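Local coordinates for protein alpha-galactosidase (Thermus thermophilus, PDB 6LCJ) that probably hydrolyses terminal alpha-galactosyl residues from galactosides, as a hexameric, thermostable glycosidase of the GH36 family, at residues 383-386 and 387-391. Numbering follows the deposited sequence.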
ATOM      1  N   ALA E 383      21.866  -4.779  32.059  1.00 24.01           N
ATOM      2  CA  ALA E 383      22.541  -3.911  33.017  1.00 20.56           C
ATOM      3  C   ALA E 383      24.043  -3.920  32.789  1.00 23.67           C
ATOM      4  O   ALA E 383      24.666  -2.870  32.592  1.00 25.93           O
ATOM      5  CB  ALA E 383      22.216  -4.350  34.444  1.00 19.58           C
ATOM      6  N   LEU E 384      24.633  -5.118  32.779  1.00 27.22           N
ATOM      7  CA  LEU E 384      26.081  -5.231  32.659  1.00 28.29           C
ATOM      8  C   LEU E 384      26.577  -4.629  31.348  1.00 26.94           C
ATOM      9  O   LEU E 384      27.599  -3.936  31.330  1.00 26.06           O
ATOM     10  CB  LEU E 384      26.505  -6.696  32.784  1.00 24.94           C
ATOM     11  CG  LEU E 384      26.406  -7.352  34.164  1.00 27.09           C
ATOM     12  CD1 LEU E 384      26.587  -8.845  34.010  1.00 24.03           C
ATOM     13  CD2 LEU E 384      27.420  -6.800  35.170  1.00 25.21           C
ATOM     14  N   ARG E 385      25.847  -4.845  30.246  1.00 23.55           N
ATOM     15  CA  ARG E 385      26.364  -4.441  28.938  1.00 28.21           C
ATOM     16  C   ARG E 385      26.563  -2.930  28.844  1.00 29.09           C
ATOM     17  O   ARG E 385      27.583  -2.466  28.325  1.00 31.91           O
ATOM     18  CB  ARG E 385      25.446  -4.914  27.813  1.00 24.95           C
ATOM     19  CG  ARG E 385      25.944  -4.471  26.428  1.00 30.59           C
ATOM     20  CD  ARG E 385      25.328  -5.292  25.291  1.00 36.57           C
ATOM     21  NE  ARG E 385      23.894  -5.088  25.316  1.00 38.99           N
ATOM     22  CZ  ARG E 385      23.006  -6.015  25.652  1.00 43.21           C
ATOM     23  NH1 ARG E 385      23.400  -7.253  25.948  1.00 46.66           N
ATOM     24  NH2 ARG E 385      21.718  -5.695  25.697  1.00 34.51           N
ATOM     25  N   SER E 386      25.597  -2.143  29.331  1.00 27.32           N
ATOM     26  CA  SER E 386      25.700  -0.691  29.207  1.00 26.50           C
ATOM     27  C   SER E 386      26.646  -0.104  30.247  1.00 27.04           C
ATOM     28  O   SER E 386      27.410   0.820  29.942  1.00 25.98           O
ATOM     29  CB  SER E 386      24.315  -0.050  29.317  1.00 22.85           C
ATOM     30  OG  SER E 386      23.584  -0.241  28.113  1.00 27.85           O
ATOM     31  N   THR E 387      26.593  -0.619  31.478  1.00 25.94           N
ATOM     32  CA  THR E 387      27.498  -0.170  32.531  1.00 22.21           C
ATOM     33  C   THR E 387      28.956  -0.360  32.128  1.00 27.56           C
ATOM     34  O   THR E 387      29.779   0.553  32.271  1.00 32.24           O
ATOM     35  CB  THR E 387      27.199  -0.938  33.813  1.00 24.24           C
ATOM     36  OG1 THR E 387      25.883  -0.617  34.258  1.00 18.35           O
ATOM     37  CG2 THR E 387      28.224  -0.611  34.904  1.00 28.94           C
ATOM     38  N   LEU E 388      29.294  -1.541  31.609  1.00 24.62           N
ATOM     39  CA  LEU E 388      30.670  -1.803  31.211  1.00 26.22           C
ATOM     40  C   LEU E 388      31.207  -0.760  30.235  1.00 29.01           C
ATOM     41  O   LEU E 388      32.420  -0.514  30.202  1.00 36.16           O
ATOM     42  CB  LEU E 388      30.782  -3.197  30.595  1.00 28.38           C
ATOM     43  CG  LEU E 388      30.893  -4.339  31.599  1.00 29.67           C
ATOM     44  CD1 LEU E 388      30.533  -5.674  30.967  1.00 29.20           C
ATOM     45  CD2 LEU E 388      32.292  -4.360  32.198  1.00 31.73           C
ATOM     46  N   HIS E 389      30.343  -0.128  29.440  1.00 26.29           N
ATOM     47  CA  HIS E 389      30.806   0.847  28.458  1.00 23.02           C
ATOM     48  C   HIS E 389      30.676   2.276  28.948  1.00 26.44           C
ATOM     49  O   HIS E 389      30.866   3.211  28.166  1.00 25.19           O
ATOM     50  CB  HIS E 389      30.057   0.690  27.139  1.00 25.31           C
ATOM     51  CG  HIS E 389      30.274  -0.633  26.483  1.00 28.21           C
ATOM     52  ND1 HIS E 389      29.579  -1.767  26.848  1.00 31.03           N
ATOM     53  CD2 HIS E 389      31.121  -1.009  25.500  1.00 31.34           C
ATOM     54  CE1 HIS E 389      29.979  -2.783  26.108  1.00 34.14           C
ATOM     55  NE2 HIS E 389      30.914  -2.349  25.281  1.00 39.12           N
ATOM     56  N   ARG E 390      30.353   2.470  30.223  1.00 24.93           N
ATOM     57  CA  ARG E 390      30.262   3.805  30.786  1.00 26.82           C
ATOM     58  C   ARG E 390      31.147   3.981  32.013  1.00 28.32           C
ATOM     59  O   ARG E 390      30.985   4.971  32.742  1.00 25.58           O
ATOM     60  CB  ARG E 390      28.798   4.130  31.105  1.00 24.02           C
ATOM     61  CG  ARG E 390      27.987   4.445  29.863  1.00 22.22           C
ATOM     62  CD  ARG E 390      26.514   4.612  30.175  1.00 23.09           C
ATOM     63  NE  ARG E 390      25.796   5.264  29.085  1.00 24.46           N
ATOM     64  CZ  ARG E 390      24.505   5.073  28.837  1.00 26.52           C
ATOM     65  NH1 ARG E 390      23.806   4.252  29.614  1.00 24.85           N
ATOM     66  NH2 ARG E 390      23.908   5.702  27.829  1.00 24.06           N
ATOM     67  N   LEU E 391      32.087   3.058  32.256  1.00 28.12           N
ATOM     68  CA  LEU E 391      32.898   3.141  33.467  1.00 27.20           C
ATOM     69  C   LEU E 391      33.874   4.312  33.429  1.00 27.57           C
ATOM     70  O   LEU E 391      34.269   4.792  34.495  1.00 27.53           O
ATOM     71  CB  LEU E 391      33.637   1.829  33.698  1.00 29.11           C
ATOM     72  CG  LEU E 391      32.735   0.637  34.030  1.00 30.05           C
ATOM     73  CD1 LEU E 391      33.519  -0.639  34.059  1.00 30.86           C
ATOM     74  CD2 LEU E 391      32.048   0.862  35.369  1.00 37.01           C
TER
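His389 brings its ring back alongside the last turn of helix 380-388 and meets the carbonyl of Arg385 edge-on. Its ND1 donates to Arg385 O at 2.6 Å, with the oxygen only 5° out of the ring plane and an N-H...O angle of 154°. CG of His389 stands beside its own backbone N (chi1 -63°), and this brings ND1 to the carbonyl to which the amide of His389 would donate in a regular alpha-helix. That amide bonds instead to Ser386 O at 3.1 Å, a shift to i to i+3 pairing as the helix ends.

Two residues before Arg385, Ala383 O is gripped twice by Thr387: the backbone N comes nearly end-on to the carbonyl, while OG1, 3.1 Å from Ala383 O, sits above the carbonyl plane. Leu388 N keeps the regular bond to Leu384 O. The extended Arg390 side chain runs past Ser386 O and carries its guanidinium obliquely by Ser386 CB to bind Val355 O and His48.

In sequence the helix lies between strands 352-354 and 398-400 of the TIM-type barrel, and Tyr464 just after strand 458-462. A leucine in place of His389 would probably leave Arg385 O without its side-chain donor and Tyr464, now bonded to NE2, without this partner. Amides serve Ala383 O, Leu384 O and Ser386 O, the Thr387 hydroxyl doubling the first; at Arg385 O the imidazole takes the amide's place and ties the helix end to Tyr464.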